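Local structure of PnpC (Pseudomonas putida, 3N9T) at residues P143-A155 with L172-I186. The protein catalyses, as a hydroxyquinol 1,2-dioxygenase of the intradiol family, the iron(III)-dependent ring cleavage of hydroxyquinol with oxygen. Sequence-based numbering, arbitrary orientation.
Sequences PVVGAVLDVWQTA and LRGRYRSDNDGCFAI
L149 lays CD2 over the ring face of F184, 3.9 Å from the centroid and 13° off the ring normal, a CH-pi contact. Two residues along, V151 meets I186 tip to tip, CG1 to CD1 at 3.9 Å, while its CG2 approaches Y176 CE1. L149, V151 and Y176 share one face of the strand pair, and F184 and I186 of strand 183-189 pack against it; F221 of strand 214-224 also touches L149 and V151.

On the other face R175 grips D150 side-on: NE reaches OD1 at 2.8 Å and NH2 reaches OD2 at 3.0 Å, the second on a syn lone pair. Carboxylate and guanidinium lie 25° apart, nearly coplanar. A bend at chi3 (-81°) folds the guanidinium back alongside the carboxylate and brings one of its faces against V148 CG1. With a leucine in place of R175, the D150 carboxylate would probably lose both bonds and be left freer to turn.

Paired N-H to O bonds at L149-Y176 and V151-G174, with D150-R175 between them as a non-hydrogen-bonded pair, establish antiparallel strands 148-152 and 173-177 in the beta-rich domain of intradiol dioxygenases. Strand 214-224 flanks 148-152 on its other edge and supplies iron ligands H218 and H220; W152 stacks on H220, and NH1 of R173 lies 3.5 Å from W152 CB. That guanidinium is also hydrogen-bonded to the carbonyls of F108 and S161.

Beyond the strands, S178 OG donates to V144 O at 2.6 Å and weakly accepts from A147 N. Next comes a type I turn, D179 to G182, in which D179 OD1 accepts from the backbone N of D181 and C183 on opposite faces of its carboxylate.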
loop_
_atom_site.group_PDB
_atom_site.type_symbol
_atom_site.label_atom_id
_atom_site.label_comp_id
_atom_site.label_asym_id
_atom_site.label_seq_id
_atom_site.Cartn_x
_atom_site.Cartn_y
_atom_site.Cartn_z
ATOM N N PRO A 143 0.185 -9.616 44.543
ATOM C CA PRO A 143 -0.527 -8.422 44.154
ATOM C C PRO A 143 0.445 -7.324 43.760
ATOM O O PRO A 143 1.508 -7.153 44.385
ATOM C CB PRO A 143 -1.253 -7.989 45.445
ATOM C CG PRO A 143 -0.976 -9.046 46.477
ATOM C CD PRO A 143 0.225 -9.788 46.010
ATOM N N VAL A 144 0.066 -6.551 42.737
ATOM C CA VAL A 144 0.817 -5.364 42.356
ATOM C C VAL A 144 0.027 -4.263 42.958
ATOM O O VAL A 144 -1.175 -4.121 42.668
ATOM C CB VAL A 144 0.863 -5.215 40.865
ATOM C CG1 VAL A 144 1.562 -3.887 40.484
ATOM C CG2 VAL A 144 1.577 -6.434 40.265
ATOM N N VAL A 145 0.682 -3.481 43.803
ATOM C CA VAL A 145 0.009 -2.485 44.602
ATOM C C VAL A 145 0.143 -1.128 43.960
ATOM O O VAL A 145 1.222 -0.760 43.549
ATOM C CB VAL A 145 0.621 -2.485 46.050
ATOM C CG1 VAL A 145 0.067 -1.312 46.873
ATOM C CG2 VAL A 145 0.357 -3.897 46.691
ATOM N N GLY A 146 -0.949 -0.386 43.837
ATOM C CA GLY A 146 -0.867 0.960 43.261
ATOM C C GLY A 146 -0.698 0.980 41.729
ATOM O O GLY A 146 -0.448 2.037 41.118
ATOM N N ALA A 147 -0.910 -0.157 41.081
ATOM C CA ALA A 147 -1.029 -0.096 39.624
ATOM C C ALA A 147 -2.120 0.885 39.207
ATOM O O ALA A 147 -3.136 1.039 39.884
ATOM C CB ALA A 147 -1.343 -1.477 39.111
ATOM N N VAL A 148 -1.925 1.546 38.077
ATOM C CA VAL A 148 -2.879 2.466 37.547
ATOM C C VAL A 148 -3.547 1.800 36.295
ATOM O O VAL A 148 -2.837 1.350 35.420
ATOM C CB VAL A 148 -2.177 3.848 37.146
ATOM C CG1 VAL A 148 -3.097 4.650 36.448
ATOM C CG2 VAL A 148 -1.858 4.674 38.370
ATOM N N LEU A 149 -4.885 1.682 36.280
ATOM C CA LEU A 149 -5.646 1.067 35.188
ATOM C C LEU A 149 -6.411 2.190 34.524
ATOM O O LEU A 149 -7.384 2.699 35.119
ATOM C CB LEU A 149 -6.681 0.043 35.724
ATOM C CG LEU A 149 -6.051 -1.132 36.485
ATOM C CD1 LEU A 149 -5.876 -0.795 38.013
ATOM C CD2 LEU A 149 -6.864 -2.370 36.330
ATOM N N ASP A 150 -5.983 2.579 33.311
ATOM C CA ASP A 150 -6.739 3.570 32.511
ATOM C C ASP A 150 -7.707 2.773 31.707
ATOM O O ASP A 150 -7.277 1.863 30.962
ATOM C CB ASP A 150 -5.812 4.303 31.520
ATOM C CG ASP A 150 -4.892 5.329 32.224
ATOM O OD1 ASP A 150 -5.407 6.135 33.007
ATOM O OD2 ASP A 150 -3.669 5.276 32.001
ATOM N N VAL A 151 -8.994 3.100 31.806
ATOM C CA VAL A 151 -10.011 2.274 31.106
ATOM C C VAL A 151 -10.906 3.173 30.296
ATOM O O VAL A 151 -11.149 4.304 30.685
ATOM C CB VAL A 151 -10.873 1.424 32.079
ATOM C CG1 VAL A 151 -9.946 0.542 32.861
ATOM C CG2 VAL A 151 -11.672 2.332 33.084
ATOM N N TRP A 152 -11.423 2.647 29.183
ATOM C CA TRP A 152 -12.363 3.403 28.355
ATOM C C TRP A 152 -13.229 2.388 27.540
ATOM O O TRP A 152 -12.809 1.236 27.242
ATOM C CB TRP A 152 -11.611 4.468 27.502
ATOM C CG TRP A 152 -10.666 3.973 26.407
ATOM C CD1 TRP A 152 -10.913 3.926 25.028
ATOM C CD2 TRP A 152 -9.320 3.430 26.591
ATOM N NE1 TRP A 152 -9.764 3.418 24.368
ATOM C CE2 TRP A 152 -8.796 3.124 25.298
ATOM C CE3 TRP A 152 -8.504 3.213 27.731
ATOM C CZ2 TRP A 152 -7.513 2.526 25.112
ATOM C CZ3 TRP A 152 -7.241 2.650 27.560
ATOM C CH2 TRP A 152 -6.764 2.286 26.241
ATOM N N GLN A 153 -14.442 2.801 27.218
ATOM C CA GLN A 153 -15.383 1.959 26.490
ATOM C C GLN A 153 -16.406 2.859 25.785
ATOM O O GLN A 153 -16.571 4.042 26.153
ATOM C CB GLN A 153 -16.128 1.041 27.456
ATOM C CG GLN A 153 -17.006 1.690 28.464
ATOM C CD GLN A 153 -17.838 0.656 29.263
ATOM O OE1 GLN A 153 -17.370 0.161 30.267
ATOM N NE2 GLN A 153 -19.041 0.307 28.780
ATOM N N THR A 154 -17.097 2.306 24.781
ATOM C CA THR A 154 -18.141 3.082 24.078
ATOM C C THR A 154 -19.363 3.198 24.927
ATOM O O THR A 154 -19.564 2.410 25.858
ATOM C CB THR A 154 -18.644 2.406 22.801
ATOM O OG1 THR A 154 -18.943 1.042 23.102
ATOM C CG2 THR A 154 -17.651 2.489 21.705
ATOM N N ALA A 155 -20.195 4.201 24.614
ATOM C CA ALA A 155 -21.523 4.277 25.226
ATOM C C ALA A 155 -22.456 3.284 24.490
ATOM O O ALA A 155 -22.005 2.617 23.539
ATOM C CB ALA A 155 -22.043 5.700 25.104
ATOM N N LEU A 172 -17.541 7.156 30.856
ATOM C CA LEU A 172 -17.037 5.802 30.518
ATOM C C LEU A 172 -15.565 5.841 30.255
ATOM O O LEU A 172 -15.041 5.031 29.477
ATOM C CB LEU A 172 -17.838 5.231 29.326
ATOM C CG LEU A 172 -19.322 4.912 29.694
ATOM C CD1 LEU A 172 -20.119 4.594 28.447
ATOM C CD2 LEU A 172 -19.517 3.793 30.744
ATOM N N ARG A 173 -14.871 6.773 30.932
ATOM C CA ARG A 173 -13.398 6.733 31.030
ATOM C C ARG A 173 -12.992 6.960 32.473
ATOM O O ARG A 173 -13.716 7.631 33.254
ATOM C CB ARG A 173 -12.711 7.764 30.123
ATOM C CG ARG A 173 -13.200 7.811 28.693
ATOM C CD ARG A 173 -12.609 9.000 27.921
ATOM N NE ARG A 173 -12.997 8.859 26.510
ATOM C CZ ARG A 173 -12.296 8.181 25.610
ATOM N NH1 ARG A 173 -11.161 7.560 25.969
ATOM N NH2 ARG A 173 -12.750 8.087 24.353
ATOM N N GLY A 174 -11.884 6.348 32.870
ATOM C CA GLY A 174 -11.345 6.635 34.209
ATOM C C GLY A 174 -9.971 6.056 34.432
ATOM O O GLY A 174 -9.599 5.076 33.778
ATOM N N ARG A 175 -9.282 6.577 35.450
ATOM C CA ARG A 175 -8.010 6.014 35.877
ATOM C C ARG A 175 -8.237 5.471 37.271
ATOM O O ARG A 175 -8.392 6.239 38.220
ATOM C CB ARG A 175 -6.947 7.123 35.944
ATOM C CG ARG A 175 -5.744 6.670 36.708
ATOM C CD ARG A 175 -4.549 7.565 36.388
ATOM N NE ARG A 175 -3.887 7.194 35.131
ATOM C CZ ARG A 175 -2.632 7.520 34.876
ATOM N NH1 ARG A 175 -1.969 8.203 35.801
ATOM N NH2 ARG A 175 -2.036 7.146 33.750
ATOM N N TYR A 176 -8.261 4.160 37.389
ATOM C CA TYR A 176 -8.455 3.447 38.665
ATOM C C TYR A 176 -7.127 2.869 39.199
ATOM O O TYR A 176 -6.090 2.875 38.468
ATOM C CB TYR A 176 -9.431 2.286 38.393
ATOM C CG TYR A 176 -10.860 2.726 38.101
ATOM C CD1 TYR A 176 -11.238 3.179 36.826
ATOM C CD2 TYR A 176 -11.823 2.686 39.099
ATOM C CE1 TYR A 176 -12.554 3.584 36.539
ATOM C CE2 TYR A 176 -13.158 3.084 38.842
ATOM C CZ TYR A 176 -13.500 3.503 37.580
ATOM O OH TYR A 176 -14.774 3.813 37.323
ATOM N N ARG A 177 -7.129 2.388 40.455
ATOM C CA ARG A 177 -5.893 1.896 41.059
ATOM C C ARG A 177 -6.111 0.590 41.798
ATOM O O ARG A 177 -7.221 0.334 42.361
ATOM C CB ARG A 177 -5.317 2.985 41.990
ATOM C CG ARG A 177 -4.613 4.052 41.221
ATOM C CD ARG A 177 -4.144 5.201 42.125
ATOM N NE ARG A 177 -3.250 6.127 41.428
ATOM C CZ ARG A 177 -3.668 7.045 40.539
ATOM N NH1 ARG A 177 -4.976 7.222 40.234
ATOM N NH2 ARG A 177 -2.784 7.828 39.964
ATOM N N SER A 178 -5.093 -0.261 41.797
ATOM C CA SER A 178 -5.190 -1.491 42.512
ATOM C C SER A 178 -4.859 -1.136 43.989
ATOM O O SER A 178 -4.034 -0.224 44.264
ATOM C CB SER A 178 -4.228 -2.493 41.883
ATOM O OG SER A 178 -2.850 -2.146 42.168
ATOM N N ASP A 179 -5.511 -1.804 44.950
ATOM C CA ASP A 179 -5.293 -1.468 46.356
ATOM C C ASP A 179 -4.155 -2.295 46.929
ATOM O O ASP A 179 -3.475 -2.999 46.198
ATOM C CB ASP A 179 -6.610 -1.648 47.178
ATOM C CG ASP A 179 -7.069 -3.089 47.287
ATOM O OD1 ASP A 179 -6.334 -4.056 47.041
ATOM O OD2 ASP A 179 -8.236 -3.299 47.624
ATOM N N ASN A 180 -3.962 -2.248 48.243
ATOM C CA ASN A 180 -2.921 -3.078 48.923
ATOM C C ASN A 180 -2.990 -4.560 48.636
ATOM O O ASN A 180 -1.991 -5.265 48.737
ATOM C CB ASN A 180 -3.074 -2.955 50.422
ATOM C CG ASN A 180 -2.868 -1.575 50.902
ATOM O OD1 ASN A 180 -3.471 -1.196 51.881
ATOM N ND2 ASN A 180 -1.997 -0.802 50.236
ATOM N N ASP A 181 -4.163 -5.088 48.321
ATOM C CA ASP A 181 -4.186 -6.510 47.934
ATOM C C ASP A 181 -4.257 -6.673 46.415
ATOM O O ASP A 181 -4.613 -7.729 45.948
ATOM C CB ASP A 181 -5.357 -7.221 48.601
ATOM C CG ASP A 181 -5.333 -7.057 50.133
ATOM O OD1 ASP A 181 -4.330 -7.494 50.736
ATOM O OD2 ASP A 181 -6.295 -6.487 50.724
ATOM N N GLY A 182 -3.923 -5.613 45.672
ATOM C CA GLY A 182 -3.906 -5.657 44.188
ATOM C C GLY A 182 -5.318 -5.623 43.554
ATOM O O GLY A 182 -5.469 -5.779 42.359
ATOM N N CYS A 183 -6.343 -5.389 44.364
ATOM C CA CYS A 183 -7.740 -5.423 43.938
ATOM C C CYS A 183 -8.117 -4.098 43.294
ATOM O O CYS A 183 -7.702 -3.002 43.765
ATOM C CB CYS A 183 -8.651 -5.723 45.152
ATOM S SG CYS A 183 -8.404 -7.375 45.782
ATOM N N PHE A 184 -8.917 -4.208 42.235
ATOM C CA PHE A 184 -9.535 -3.013 41.653
ATOM C C PHE A 184 -11.056 -3.249 41.463
ATOM O O PHE A 184 -11.497 -4.383 41.389
ATOM C CB PHE A 184 -8.879 -2.700 40.302
ATOM C CG PHE A 184 -9.208 -3.665 39.238
ATOM C CD1 PHE A 184 -10.335 -3.458 38.424
ATOM C CD2 PHE A 184 -8.393 -4.750 39.014
ATOM C CE1 PHE A 184 -10.683 -4.369 37.440
ATOM C CE2 PHE A 184 -8.713 -5.660 38.014
ATOM C CZ PHE A 184 -9.855 -5.490 37.245
ATOM N N ALA A 185 -11.813 -2.184 41.337
ATOM C CA ALA A 185 -13.225 -2.289 41.067
ATOM C C ALA A 185 -13.722 -1.034 40.368
ATOM O O ALA A 185 -13.388 0.131 40.719
ATOM C CB ALA A 185 -14.024 -2.580 42.377
ATOM N N ILE A 186 -14.491 -1.290 39.321
ATOM C CA ILE A 186 -14.943 -0.278 38.379
ATOM C C ILE A 186 -16.459 -0.475 38.213
ATOM O O ILE A 186 -16.898 -1.549 37.814
ATOM C CB ILE A 186 -14.307 -0.577 36.984
ATOM C CG1 ILE A 186 -12.757 -0.431 37.052
ATOM C CG2 ILE A 186 -14.936 0.361 35.932
ATOM C CD1 ILE A 186 -11.994 -0.934 35.787
#